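PDB 3I0N: DNA repair and telomere maintenance protein nbs1 from Schizosaccharomyces pombe, which serves as the phosphoprotein-binding adaptor of the MRN complex, which repairs DNA double-strand breaks and maintains telomeres. Local coordinates for residues A[232-237]-A[252-257]; A[271-276]-A[289-294]. One frame throughout, in Å; residues are numbered along the deposited sequence.

In the fold
Both contacts belong to the second BRCT repeat of this N-terminal FHA/BRCT-repeat piece of Nbs1, and both lie in one parallel four-stranded sheet of strand order 2-1-3-4. Contact 1 pairs strands 230-233 and 250-253, at one edge; contact 2 pairs 270-272 and 290-292, at the other. Along the chain contact 1 closes before contact 2 opens, and their centres are about 10 Å apart. Strands 230-233 and 270-272 are neighbours, so the two pairs join in mid-sheet, where A232 O lies 2.7 Å from V272 N, a probable hydrogen bond. Together they span the full width of the sheet, the core of a domain type that recognises phosphorylated proteins.

Contact 1 of 2, residues A[232-237]-A[252-257]; sequences AMLNTS and STFMSL
F254 turns its ring back toward 232-237, where it lies between A232 and L234. Its CG stands between the backbone N and the carbonyl carbon (chi1 65°), which turns the ring inward although its CB points away from 232-237. Ring atom CE2 comes to 3.5 Å from A232 CB, while CE1 meets L234 CD1 at 3.6 Å; the leucine side chain crosses the phenylalanine at about a right angle. V271, on strand 270-272 at the far side of 230-233, also touches the phenylalanine side chain, so this part is closely filled. The backbones pair as parallel strands, A232 beside S252 and M233 beside T253. M233 grips the edge strand with both of its backbone polar groups: its N donates to S252 O (2.7 Å), and its O accepts from F254 N (2.8 Å). L234 CA adds a CH···O contact to F254 O, one step further along. With F254 cut back to an alanine, a gap is likely to open between A232 and L234, and the leucine methyl would lose its aromatic partner. The outer side is looser. There the exposed N235 lays its amide alongside the backbone of M255, with ND2 3.2 Å from M255 CA, and M255 extends its chain away, touching N235 OD1 through CG at 3.8 Å. T253 and M233 face helix 238-246, both meeting H241, and S237 caps the start of that helix through its OG. Strand 230-233, helix 238-246 and strand 250-253 thus form the beta-alpha-beta crossover that opens the BRCT fold.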
loop_
_atom_site.group_PDB
_atom_site.type_symbol
_atom_site.label_atom_id
_atom_site.label_comp_id
_atom_site.label_asym_id
_atom_site.label_seq_id
_atom_site.Cartn_x
_atom_site.Cartn_y
_atom_site.Cartn_z
ATOM N N ALA A 232 17.876 20.840 -11.541
ATOM C CA ALA A 232 17.186 21.842 -10.745
ATOM C C ALA A 232 15.676 21.632 -10.823
ATOM O O ALA A 232 15.149 21.287 -11.878
ATOM C CB ALA A 232 17.563 23.236 -11.206
ATOM N N MET A 233 14.993 21.838 -9.696
ATOM C CA MET A 233 13.554 21.591 -9.576
ATOM C C MET A 233 12.846 22.703 -8.814
ATOM O O MET A 233 13.438 23.346 -7.949
ATOM C CB MET A 233 13.302 20.294 -8.815
ATOM C CG MET A 233 13.842 19.044 -9.447
ATOM S SD MET A 233 13.144 17.618 -8.604
ATOM C CE MET A 233 11.534 17.523 -9.390
ATOM N N LEU A 234 11.562 22.892 -9.110
ATOM C CA LEU A 234 10.732 23.863 -8.394
ATOM C C LEU A 234 10.248 23.299 -7.038
ATOM O O LEU A 234 10.542 22.148 -6.692
ATOM C CB LEU A 234 9.561 24.322 -9.273
ATOM C CG LEU A 234 9.183 25.808 -9.229
ATOM C CD1 LEU A 234 10.081 26.644 -10.142
ATOM C CD2 LEU A 234 7.733 25.997 -9.617
ATOM N N ASN A 235 9.499 24.114 -6.294
ATOM C CA ASN A 235 9.174 23.871 -4.873
ATOM C C ASN A 235 8.045 22.872 -4.579
ATOM O O ASN A 235 7.604 22.754 -3.428
ATOM C CB ASN A 235 8.809 25.195 -4.176
ATOM C CG ASN A 235 9.496 26.399 -4.788
ATOM O OD1 ASN A 235 8.839 27.318 -5.273
ATOM N ND2 ASN A 235 10.820 26.402 -4.763
ATOM N N THR A 236 7.574 22.165 -5.605
ATOM C CA THR A 236 6.378 21.332 -5.463
ATOM C C THR A 236 6.690 19.843 -5.565
ATOM O O THR A 236 7.534 19.423 -6.359
ATOM C CB THR A 236 5.260 21.743 -6.480
ATOM O OG1 THR A 236 5.046 23.161 -6.415
ATOM C CG2 THR A 236 3.932 21.028 -6.187
ATOM N N SER A 237 5.992 19.075 -4.726
ATOM C CA SER A 237 6.018 17.613 -4.706
ATOM C C SER A 237 7.323 17.027 -4.169
ATOM O O SER A 237 8.356 17.038 -4.846
ATOM C CB SER A 237 5.655 17.021 -6.076
ATOM O OG SER A 237 5.368 15.636 -5.968
ATOM N N SER A 252 18.787 20.258 -6.999
ATOM C CA SER A 252 18.726 21.628 -6.494
ATOM C C SER A 252 17.280 22.093 -6.553
ATOM O O SER A 252 16.560 21.760 -7.492
ATOM C CB SER A 252 19.586 22.560 -7.344
ATOM O OG SER A 252 20.952 22.196 -7.286
ATOM N N THR A 253 16.847 22.857 -5.559
ATOM C CA THR A 253 15.501 23.424 -5.606
ATOM C C THR A 253 15.541 24.938 -5.777
ATOM O O THR A 253 16.415 25.604 -5.227
ATOM C CB THR A 253 14.652 23.040 -4.377
ATOM O OG1 THR A 253 15.356 23.378 -3.177
ATOM C CG2 THR A 253 14.352 21.549 -4.384
ATOM N N PHE A 254 14.598 25.471 -6.549
ATOM C CA PHE A 254 14.500 26.914 -6.767
ATOM C C PHE A 254 13.048 27.403 -6.823
ATOM O O PHE A 254 12.160 26.682 -7.277
ATOM C CB PHE A 254 15.294 27.336 -8.013
ATOM C CG PHE A 254 14.757 26.782 -9.306
ATOM C CD1 PHE A 254 13.954 27.564 -10.127
ATOM C CD2 PHE A 254 15.075 25.496 -9.717
ATOM C CE1 PHE A 254 13.458 27.067 -11.332
ATOM C CE2 PHE A 254 14.578 24.984 -10.918
ATOM C CZ PHE A 254 13.771 25.772 -11.727
ATOM N N MET A 255 12.822 28.631 -6.359
ATOM C CA MET A 255 11.474 29.187 -6.203
ATOM C C MET A 255 10.896 29.783 -7.489
ATOM O O MET A 255 9.746 29.516 -7.838
ATOM C CB MET A 255 11.462 30.228 -5.070
ATOM C CG MET A 255 10.095 30.839 -4.765
ATOM S SD MET A 255 10.138 32.046 -3.429
ATOM C CE MET A 255 8.616 32.936 -3.736
ATOM N N SER A 256 11.739 30.655 -8.197
ATOM C CA SER A 256 11.289 31.353 -9.398
ATOM C C SER A 256 12.173 31.021 -10.592
ATOM O O SER A 256 13.300 30.558 -10.426
ATOM C CB SER A 256 11.270 32.866 -9.167
ATOM O OG SER A 256 12.535 33.441 -9.444
ATOM N N LEU A 257 11.606 31.194 -11.777
ATOM C CA LEU A 257 12.377 31.026 -13.009
ATOM C C LEU A 257 13.570 31.978 -13.086
ATOM O O LEU A 257 14.621 31.619 -13.622
ATOM C CB LEU A 257 11.478 31.185 -14.243
ATOM C CG LEU A 257 11.137 29.941 -15.075
ATOM C CD1 LEU A 257 12.234 29.655 -16.102
ATOM C CD2 LEU A 257 10.900 28.710 -14.200
#

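Contact 2 of 2, residues A[271-276]-A[289-294]; sequences VVLNNA and IFCLTI
V272 holds CG1 anti to the backbone N (chi1 177°) and CG2 beside that N, anti to the carbonyl carbon, which spreads its two methyls between different partners on 289-294. CG1 reaches I294 CD1 at 3.5 Å, the two side chains crossing at about a right angle, and CG2 meets L292 CD1 at 3.9 Å. The leucine arrives there because its CG sits between the backbone N and carbonyl carbon (chi1 47°). L244 of helix 238-246 packs on both V272 and I294. Three backbone bonds zip the strands in parallel register: V271 N to F290 O at 2.6 Å, L292 N to V271 O, and L273 N to L292 O. These are the third and fourth strands, in chain order, of the parallel BRCT sheet, with 290-292 at its edge. On the face of V271 and C291, V271 CB lies 3.9 Å from C291 SG, V271 CG2 meets I289 CG2, and L273 CD1 reaches C291 CB at 3.8 Å. Beyond the strands, N275 ND2 donates to E295 OE1 and in doing so passes 3.5 Å from T293 CG2, the two side chains crossing at about a right angle; T293 OG1 caps the helix that follows.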
loop_
_atom_site.group_PDB
_atom_site.type_symbol
_atom_site.label_atom_id
_atom_site.label_comp_id
_atom_site.label_asym_id
_atom_site.label_seq_id
_atom_site.Cartn_x
_atom_site.Cartn_y
_atom_site.Cartn_z
ATOM N N VAL A 271 16.959 20.988 -16.301
ATOM C CA VAL A 271 15.984 21.568 -15.388
ATOM C C VAL A 271 14.687 20.787 -15.464
ATOM O O VAL A 271 14.225 20.436 -16.550
ATOM C CB VAL A 271 15.731 23.079 -15.708
ATOM C CG1 VAL A 271 14.516 23.617 -14.954
ATOM C CG2 VAL A 271 16.959 23.905 -15.374
ATOM N N VAL A 272 14.106 20.512 -14.300
ATOM C CA VAL A 272 12.806 19.871 -14.232
ATOM C C VAL A 272 11.768 20.898 -13.809
ATOM O O VAL A 272 11.834 21.465 -12.715
ATOM C CB VAL A 272 12.789 18.645 -13.290
ATOM C CG1 VAL A 272 11.382 18.059 -13.212
ATOM C CG2 VAL A 272 13.765 17.586 -13.772
ATOM N N LEU A 273 10.815 21.130 -14.706
ATOM C CA LEU A 273 9.770 22.116 -14.507
ATOM C C LEU A 273 8.447 21.442 -14.198
ATOM O O LEU A 273 8.225 20.288 -14.574
ATOM C CB LEU A 273 9.614 22.975 -15.764
ATOM C CG LEU A 273 10.769 23.879 -16.196
ATOM C CD1 LEU A 273 10.472 24.458 -17.563
ATOM C CD2 LEU A 273 11.026 24.992 -15.188
ATOM N N ASN A 274 7.575 22.169 -13.505
ATOM C CA ASN A 274 6.203 21.729 -13.298
ATOM C C ASN A 274 5.410 21.885 -14.584
ATOM O O ASN A 274 5.828 22.601 -15.499
ATOM C CB ASN A 274 5.530 22.533 -12.185
ATOM C CG ASN A 274 6.206 22.362 -10.841
ATOM O OD1 ASN A 274 6.131 23.250 -9.990
ATOM N ND2 ASN A 274 6.863 21.220 -10.636
ATOM N N ASN A 275 4.255 21.229 -14.642
ATOM C CA ASN A 275 3.418 21.247 -15.837
ATOM C C ASN A 275 2.927 22.644 -16.217
ATOM O O ASN A 275 2.795 22.952 -17.403
ATOM C CB ASN A 275 2.239 20.285 -15.680
ATOM C CG ASN A 275 2.676 18.835 -15.500
ATOM O OD1 ASN A 275 1.855 17.973 -15.190
ATOM N ND2 ASN A 275 3.969 18.559 -15.692
ATOM N N ALA A 276 2.674 23.483 -15.215
ATOM C CA ALA A 276 2.162 24.839 -15.448
ATOM C C ALA A 276 3.221 25.779 -16.011
ATOM O O ALA A 276 2.953 26.545 -16.941
ATOM C CB ALA A 276 1.551 25.415 -14.175
ATOM N N ILE A 289 19.953 25.604 -21.410
ATOM C CA ILE A 289 19.729 24.350 -20.671
ATOM C C ILE A 289 18.424 23.577 -20.946
ATOM O O ILE A 289 17.354 24.158 -21.127
ATOM C CB ILE A 289 19.942 24.558 -19.138
ATOM C CG1 ILE A 289 20.222 23.223 -18.435
ATOM C CG2 ILE A 289 18.770 25.334 -18.510
ATOM C CD1 ILE A 289 20.745 23.374 -17.028
ATOM N N PHE A 290 18.554 22.250 -20.961
ATOM C CA PHE A 290 17.454 21.314 -21.187
ATOM C C PHE A 290 16.384 21.400 -20.093
ATOM O O PHE A 290 16.688 21.311 -18.902
ATOM C CB PHE A 290 18.028 19.895 -21.323
ATOM C CG PHE A 290 17.008 18.834 -21.653
ATOM C CD1 PHE A 290 16.013 19.056 -22.597
ATOM C CD2 PHE A 290 17.077 17.590 -21.040
ATOM C CE1 PHE A 290 15.079 18.068 -22.899
ATOM C CE2 PHE A 290 16.150 16.590 -21.338
ATOM C CZ PHE A 290 15.151 16.832 -22.269
ATOM N N CYS A 291 15.137 21.608 -20.516
ATOM C CA CYS A 291 13.995 21.708 -19.612
ATOM C C CYS A 291 12.932 20.670 -19.965
ATOM O O CYS A 291 12.561 20.525 -21.135
ATOM C CB CYS A 291 13.381 23.111 -19.663
ATOM S SG CYS A 291 14.453 24.450 -19.094
ATOM N N LEU A 292 12.449 19.953 -18.953
ATOM C CA LEU A 292 11.377 18.965 -19.136
ATOM C C LEU A 292 10.526 18.719 -17.887
ATOM O O LEU A 292 10.878 19.136 -16.780
ATOM C CB LEU A 292 11.926 17.628 -19.663
ATOM C CG LEU A 292 13.153 16.908 -19.082
ATOM C CD1 LEU A 292 13.302 17.010 -17.573
ATOM C CD2 LEU A 292 13.102 15.452 -19.502
ATOM N N THR A 293 9.405 18.029 -18.078
ATOM C CA THR A 293 8.521 17.674 -16.976
ATOM C C THR A 293 8.899 16.299 -16.418
ATOM O O THR A 293 9.720 15.594 -17.010
ATOM C CB THR A 293 7.036 17.689 -17.419
ATOM O OG1 THR A 293 6.835 16.737 -18.469
ATOM C CG2 THR A 293 6.641 19.067 -17.921
ATOM N N ILE A 294 8.305 15.934 -15.282
ATOM C CA ILE A 294 8.463 14.595 -14.702
ATOM C C ILE A 294 7.930 13.527 -15.654
ATOM O O ILE A 294 8.540 12.461 -15.806
ATOM C CB ILE A 294 7.731 14.447 -13.337
ATOM C CG1 ILE A 294 8.119 15.577 -12.384
ATOM C CG2 ILE A 294 8.062 13.083 -12.680
ATOM C CD1 ILE A 294 9.499 15.408 -11.810
#